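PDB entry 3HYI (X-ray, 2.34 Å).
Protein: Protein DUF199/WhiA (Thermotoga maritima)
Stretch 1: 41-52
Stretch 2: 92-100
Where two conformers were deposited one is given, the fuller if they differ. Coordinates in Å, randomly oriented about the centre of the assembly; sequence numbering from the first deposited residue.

Stretch 1 41-52: DLDVKSRHIVFS
Stretch 2, residues 92-100: TAEYSESFM

Stretch 1 is a β-hairpin, strand 41-43 turning through residues 44-47 into strand 48-52, and the second of these strands pairs with strand 92-94 of stretch 2. The two run antiparallel, with 153° between their N-to-C directions and 4.7 Å between their axes at closest approach; 579 Å² is buried in all. Within the hairpin, Asp41 N to Val50 O (2.8 Å) and Val50 N to Asp41 O (3.1 Å) bond the strands, as do Asp43 N to His48 O (3.1 Å) and His48 N to Asp43 O (3.3 Å).

Leu42 (phi/psi -87/139, chi1 t) points toward stretch 2 and sets CG 4.2 Å from Tyr95 CE1; its CD atoms are not modelled. Val44 (-62/-33, chi1 t) opens the turn and lies over one face of the Tyr95 ring: CG2 is 4.1 Å from the centroid of that ring, 24° off its normal, and CG1 is 3.7 Å from CE2 of Tyr95. Lys45 (-66/-42) and Ser46 (-93/1) point away. Arg47, at positive phi (66/36), completes the turn, and its O accepts a nearly straight bond from Tyr95 N (2.9 Å, 175°), extending the ladder just beyond strand 92-94.

His48 (-137/157, chi1 -88°, chi2 -26°) forms a non-hydrogen-bonded pair with Glu94 (CA-CA 4.7 Å), from which the side chains diverge. Its ring instead receives Thr92 CG2 over one face, 4.0 Å from the His48 centroid and 10° off the normal, while His48 ND1 gives a weak bond to Ala93 O (3.1 Å, 135°).

Ile49 (-126/125) and Ala93 (-129/163) are the hydrogen-bonded pair, CA-CA 5.4 Å: Ile49 N to Ala93 O is 2.9 Å and Ala93 N to Ile49 O is 3.0 Å. Ala93 O therefore accepts from both the His48 ring and the Ile49 backbone. Buried Ile49 (chi1 m, chi2 t) extends CD1 to the edges of two rings, 4.1 Å from Tyr95 CD1 and 3.6 Å from Phe99 CD1. Tyr95 (-79/138, chi1 t, chi2 72°) points toward the hairpin; Phe99 (-56/-38, chi1 m, chi2 171°) follows in a segment with helical phi/psi.

Val50 (-100/117, chi1 t) faces Thr92 (-104/125, chi1 m) in a non-hydrogen-bonded pair, CA-CA 4.6 Å, with both side chains on one face of the sheet and Val50 CG2 4.0 Å from Thr92 OG1. On the opposite face, with Ile49, lies Ala93, whose CB meets the edge of the Phe51 ring (-100/131, chi1 m, chi2 -88°) at 4.4 Å from Phe51 CE2. Ser52 (-110/114) makes no contact.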

ATOM      1  N   ASP A  41      32.183  -0.529   4.806  1.00 29.10           N
ATOM      2  CA  ASP A  41      33.182   0.428   5.262  1.00 29.55           C
ATOM      3  C   ASP A  41      34.512  -0.023   4.667  1.00 29.81           C
ATOM      4  O   ASP A  41      35.133  -0.968   5.152  1.00 29.60           O
ATOM      5  CB  ASP A  41      33.246   0.485   6.793  1.00 29.62           C
ATOM      6  CG  ASP A  41      34.115   1.624   7.303  1.00 30.11           C
ATOM      7  OD1 ASP A  41      34.427   2.549   6.520  1.00 31.26           O
ATOM      8  OD2 ASP A  41      34.490   1.592   8.493  1.00 30.59           O
ATOM      9  N   LEU A  42      34.922   0.642   3.592  1.00 30.27           N
ATOM     10  CA  LEU A  42      36.111   0.247   2.843  1.00 30.58           C
ATOM     11  C   LEU A  42      37.366   0.876   3.437  1.00 30.72           C
ATOM     12  O   LEU A  42      37.356   2.041   3.833  1.00 30.86           O
ATOM     13  CB  LEU A  42      35.968   0.645   1.371  1.00 30.69           C
ATOM     14  CG  LEU A  42      36.988   0.021   0.415  1.00 30.89           C
ATOM     15  N   ASP A  43      38.436   0.089   3.504  1.00 30.90           N
ATOM     16  CA  ASP A  43      39.739   0.568   3.963  1.00 30.96           C
ATOM     17  C   ASP A  43      40.828  -0.071   3.096  1.00 30.96           C
ATOM     18  O   ASP A  43      41.356  -1.138   3.421  1.00 31.02           O
ATOM     19  CB  ASP A  43      39.942   0.233   5.446  1.00 31.05           C
ATOM     20  CG  ASP A  43      41.196   0.867   6.034  1.00 31.20           C
ATOM     21  OD1 ASP A  43      41.908   1.611   5.322  1.00 31.24           O
ATOM     22  OD2 ASP A  43      41.466   0.621   7.229  1.00 31.83           O
ATOM     23  N   VAL A  44      41.150   0.600   1.992  1.00 30.84           N
ATOM     24  CA  VAL A  44      42.116   0.097   1.010  1.00 30.71           C
ATOM     25  C   VAL A  44      43.521  -0.075   1.606  1.00 30.53           C
ATOM     26  O   VAL A  44      44.252  -0.992   1.227  1.00 30.54           O
ATOM     27  CB  VAL A  44      42.181   1.028  -0.235  1.00 30.73           C
ATOM     28  CG1 VAL A  44      43.220   0.538  -1.235  1.00 30.69           C
ATOM     29  CG2 VAL A  44      40.812   1.125  -0.902  1.00 30.57           C
ATOM     30  N   LYS A  45      43.882   0.796   2.547  1.00 30.34           N
ATOM     31  CA  LYS A  45      45.211   0.773   3.172  1.00 30.18           C
ATOM     32  C   LYS A  45      45.451  -0.481   4.018  1.00 30.00           C
ATOM     33  O   LYS A  45      46.540  -1.062   3.981  1.00 30.02           O
ATOM     34  CB  LYS A  45      45.414   2.023   4.034  1.00 30.14           C
ATOM     35  N   SER A  46      44.437  -0.885   4.782  1.00 29.75           N
ATOM     36  CA  SER A  46      44.509  -2.092   5.614  1.00 29.51           C
ATOM     37  C   SER A  46      43.970  -3.333   4.896  1.00 29.18           C
ATOM     38  O   SER A  46      43.941  -4.421   5.471  1.00 29.14           O
ATOM     39  CB  SER A  46      43.761  -1.873   6.933  1.00 29.55           C
ATOM     40  OG  SER A  46      44.443  -0.927   7.746  1.00 29.71           O
ATOM     41  N   ARG A  47      43.540  -3.152   3.646  1.00 28.82           N
ATOM     42  CA  ARG A  47      43.178  -4.249   2.740  1.00 28.53           C
ATOM     43  C   ARG A  47      41.946  -5.050   3.177  1.00 28.18           C
ATOM     44  O   ARG A  47      41.889  -6.265   2.959  1.00 28.11           O
ATOM     45  CB  ARG A  47      44.372  -5.194   2.527  1.00 28.52           C
ATOM     46  CG  ARG A  47      45.651  -4.488   2.106  1.00 28.57           C
ATOM     47  N   HIS A  48      40.959  -4.372   3.765  1.00 27.84           N
ATOM     48  CA  HIS A  48      39.739  -5.016   4.259  0.50 27.68           C
ATOM     49  C   HIS A  48      38.477  -4.228   3.925  1.00 27.45           C
ATOM     50  O   HIS A  48      38.533  -3.013   3.729  1.00 27.61           O
ATOM     51  CB  HIS A  48      39.811  -5.195   5.783  0.50 27.70           C
ATOM     52  CG  HIS A  48      40.470  -6.467   6.216  0.50 27.76           C
ATOM     53  ND1 HIS A  48      40.487  -7.598   5.427  0.50 27.77           N
ATOM     54  CD2 HIS A  48      41.107  -6.798   7.363  0.50 27.90           C
ATOM     55  CE1 HIS A  48      41.126  -8.564   6.061  0.50 27.88           C
ATOM     56  NE2 HIS A  48      41.510  -8.106   7.239  0.50 27.89           N
ATOM     57  N   ILE A  49      37.348  -4.928   3.900  1.00 26.95           N
ATOM     58  CA  ILE A  49      36.035  -4.316   3.797  1.00 26.43           C
ATOM     59  C   ILE A  49      35.216  -4.850   4.961  1.00 25.97           C
ATOM     60  O   ILE A  49      35.106  -6.064   5.136  1.00 25.77           O
ATOM     61  CB  ILE A  49      35.308  -4.679   2.486  1.00 26.38           C
ATOM     62  CG1 ILE A  49      36.183  -4.364   1.272  1.00 26.49           C
ATOM     63  CG2 ILE A  49      33.992  -3.920   2.394  1.00 26.28           C
ATOM     64  CD1 ILE A  49      35.500  -4.626  -0.054  1.00 26.18           C
ATOM     65  N   VAL A  50      34.660  -3.947   5.762  1.00 25.50           N
ATOM     66  CA  VAL A  50      33.748  -4.323   6.831  1.00 25.15           C
ATOM     67  C   VAL A  50      32.312  -4.089   6.368  1.00 24.87           C
ATOM     68  O   VAL A  50      31.925  -2.953   6.087  1.00 24.72           O
ATOM     69  CB  VAL A  50      34.017  -3.517   8.112  1.00 25.22           C
ATOM     70  CG1 VAL A  50      32.901  -3.737   9.125  1.00 25.08           C
ATOM     71  CG2 VAL A  50      35.376  -3.893   8.705  1.00 25.26           C
ATOM     72  N   PHE A  51      31.539  -5.172   6.278  1.00 24.44           N
ATOM     73  CA  PHE A  51      30.121  -5.099   5.933  1.00 24.26           C
ATOM     74  C   PHE A  51      29.262  -5.195   7.194  1.00 24.14           C
ATOM     75  O   PHE A  51      29.457  -6.088   8.015  1.00 23.99           O
ATOM     76  CB  PHE A  51      29.733  -6.239   4.990  1.00 24.27           C
ATOM     77  CG  PHE A  51      30.382  -6.163   3.638  1.00 24.12           C
ATOM     78  CD1 PHE A  51      29.791  -5.445   2.611  1.00 24.07           C
ATOM     79  CD2 PHE A  51      31.576  -6.825   3.388  1.00 24.08           C
ATOM     80  CE1 PHE A  51      30.383  -5.379   1.356  1.00 24.20           C
ATOM     81  CE2 PHE A  51      32.174  -6.762   2.136  1.00 24.20           C
ATOM     82  CZ  PHE A  51      31.576  -6.036   1.119  1.00 24.12           C
ATOM     83  N   SER A  52      28.314  -4.271   7.332  1.00 23.97           N
ATOM     84  CA  SER A  52      27.350  -4.284   8.431  1.00 23.77           C
ATOM     85  C   SER A  52      25.981  -4.623   7.852  1.00 23.66           C
ATOM     86  O   SER A  52      25.436  -3.848   7.074  1.00 23.74           O
ATOM     87  CB  SER A  52      27.309  -2.917   9.114  1.00 23.76           C
ATOM     88  OG  SER A  52      28.607  -2.510   9.516  1.00 23.57           O
ATOM     89  N   THR A  92      33.741  -9.320   7.735  1.00 25.03           N
ATOM     90  CA  THR A  92      35.011  -8.752   7.294  1.00 24.95           C
ATOM     91  C   THR A  92      35.601  -9.609   6.182  1.00 24.92           C
ATOM     92  O   THR A  92      35.785 -10.815   6.347  1.00 24.84           O
ATOM     93  CB  THR A  92      36.021  -8.649   8.451  1.00 24.94           C
ATOM     94  OG1 THR A  92      35.470  -7.838   9.494  1.00 24.96           O
ATOM     95  CG2 THR A  92      37.327  -8.028   7.973  1.00 25.06           C
ATOM     96  N   ALA A  93      35.889  -8.974   5.050  1.00 25.02           N
ATOM     97  CA  ALA A  93      36.428  -9.660   3.883  1.00 25.14           C
ATOM     98  C   ALA A  93      37.666  -8.943   3.366  1.00 25.29           C
ATOM     99  O   ALA A  93      37.917  -7.785   3.703  1.00 25.11           O
ATOM    100  CB  ALA A  93      35.376  -9.745   2.792  1.00 25.14           C
ATOM    101  N   GLU A  94      38.432  -9.648   2.540  1.00 25.59           N
ATOM    102  CA  GLU A  94      39.664  -9.119   1.973  1.00 25.75           C
ATOM    103  C   GLU A  94      39.345  -8.157   0.834  1.00 25.66           C
ATOM    104  O   GLU A  94      38.490  -8.446  -0.004  1.00 25.64           O
ATOM    105  CB  GLU A  94      40.534 -10.266   1.461  1.00 25.89           C
ATOM    106  CG  GLU A  94      41.984  -9.887   1.195  1.00 26.55           C
ATOM    107  CD  GLU A  94      42.917 -11.086   1.240  1.00 27.25           C
ATOM    108  OE1 GLU A  94      42.472 -12.203   0.897  1.00 27.73           O
ATOM    109  OE2 GLU A  94      44.095 -10.910   1.621  1.00 28.06           O
ATOM    110  N   TYR A  95      40.027  -7.013   0.814  1.00 25.65           N
ATOM    111  CA  TYR A  95      39.861  -6.044  -0.263  1.00 25.67           C
ATOM    112  C   TYR A  95      40.655  -6.469  -1.497  1.00 25.71           C
ATOM    113  O   TYR A  95      41.796  -6.929  -1.394  1.00 25.70           O
ATOM    114  CB  TYR A  95      40.296  -4.637   0.162  1.00 25.69           C
ATOM    115  CG  TYR A  95      40.241  -3.649  -0.986  1.00 25.78           C
ATOM    116  CD1 TYR A  95      39.019  -3.197  -1.475  1.00 25.78           C
ATOM    117  CD2 TYR A  95      41.406  -3.199  -1.608  1.00 25.82           C
ATOM    118  CE1 TYR A  95      38.952  -2.309  -2.534  1.00 25.68           C
ATOM    119  CE2 TYR A  95      41.350  -2.306  -2.674  1.00 25.99           C
ATOM    120  CZ  TYR A  95      40.114  -1.867  -3.130  1.00 25.81           C
ATOM    121  OH  TYR A  95      40.032  -0.986  -4.182  1.00 25.65           O
ATOM    122  N   SER A  96      40.031  -6.302  -2.658  1.00 25.79           N
ATOM    123  CA  SER A  96      40.677  -6.521  -3.944  1.00 25.84           C
ATOM    124  C   SER A  96      40.337  -5.343  -4.859  1.00 25.82           C
ATOM    125  O   SER A  96      39.187  -4.906  -4.910  1.00 25.66           O
ATOM    126  CB  SER A  96      40.196  -7.841  -4.552  1.00 25.83           C
ATOM    127  OG  SER A  96      40.669  -8.009  -5.875  1.00 26.11           O
ATOM    128  N   GLU A  97      41.335  -4.831  -5.577  1.00 25.92           N
ATOM    129  CA  GLU A  97      41.143  -3.657  -6.438  1.00 26.07           C
ATOM    130  C   GLU A  97      40.166  -3.942  -7.586  1.00 26.26           C
ATOM    131  O   GLU A  97      39.522  -3.028  -8.104  1.00 26.14           O
ATOM    132  CB  GLU A  97      42.483  -3.159  -6.991  1.00 26.06           C
ATOM    133  CG  GLU A  97      43.514  -2.841  -5.907  1.00 26.23           C
ATOM    134  CD  GLU A  97      44.710  -2.058  -6.417  1.00 26.10           C
ATOM    135  OE1 GLU A  97      44.927  -2.007  -7.647  1.00 26.14           O
ATOM    136  OE2 GLU A  97      45.438  -1.492  -5.575  1.00 26.02           O
ATOM    137  N   SER A  98      40.061  -5.213  -7.968  1.00 26.48           N
ATOM    138  CA  SER A  98      39.079  -5.661  -8.955  1.00 26.70           C
ATOM    139  C   SER A  98      37.639  -5.306  -8.567  1.00 26.82           C
ATOM    140  O   SER A  98      36.807  -5.059  -9.443  1.00 26.92           O
ATOM    141  CB  SER A  98      39.196  -7.173  -9.164  1.00 26.69           C
ATOM    142  OG  SER A  98      38.943  -7.873  -7.956  1.00 27.02           O
ATOM    143  N   PHE A  99      37.351  -5.282  -7.263  1.00 27.01           N
ATOM    144  CA  PHE A  99      36.023  -4.904  -6.759  1.00 27.11           C
ATOM    145  C   PHE A  99      35.580  -3.519  -7.246  1.00 27.38           C
ATOM    146  O   PHE A  99      34.397  -3.304  -7.521  1.00 27.62           O
ATOM    147  CB  PHE A  99      35.979  -4.888  -5.221  1.00 26.96           C
ATOM    148  CG  PHE A  99      36.173  -6.235  -4.555  1.00 26.85           C
ATOM    149  CD1 PHE A  99      36.337  -6.294  -3.176  1.00 26.64           C
ATOM    150  CD2 PHE A  99      36.192  -7.429  -5.277  1.00 26.77           C
ATOM    151  CE1 PHE A  99      36.513  -7.506  -2.525  1.00 26.60           C
ATOM    152  CE2 PHE A  99      36.369  -8.648  -4.626  1.00 26.70           C
ATOM    153  CZ  PHE A  99      36.530  -8.685  -3.251  1.00 26.45           C
ATOM    154  N   MET A 100      36.525  -2.582  -7.325  1.00 27.57           N
ATOM    155  CA  MET A 100      36.218  -1.178  -7.619  1.00 27.82           C
ATOM    156  C   MET A 100      36.341  -0.793  -9.098  1.00 27.85           C
ATOM    157  O   MET A 100      36.117   0.365  -9.452  1.00 27.92           O
ATOM    158  CB  MET A 100      37.131  -0.265  -6.791  1.00 27.83           C
ATOM    159  CG  MET A 100      37.065  -0.488  -5.282  1.00 28.24           C
ATOM    160  SD  MET A 100      35.433  -0.199  -4.564  1.00 29.13           S
ATOM    161  CE  MET A 100      34.699  -1.818  -4.692  1.00 29.82           C
TER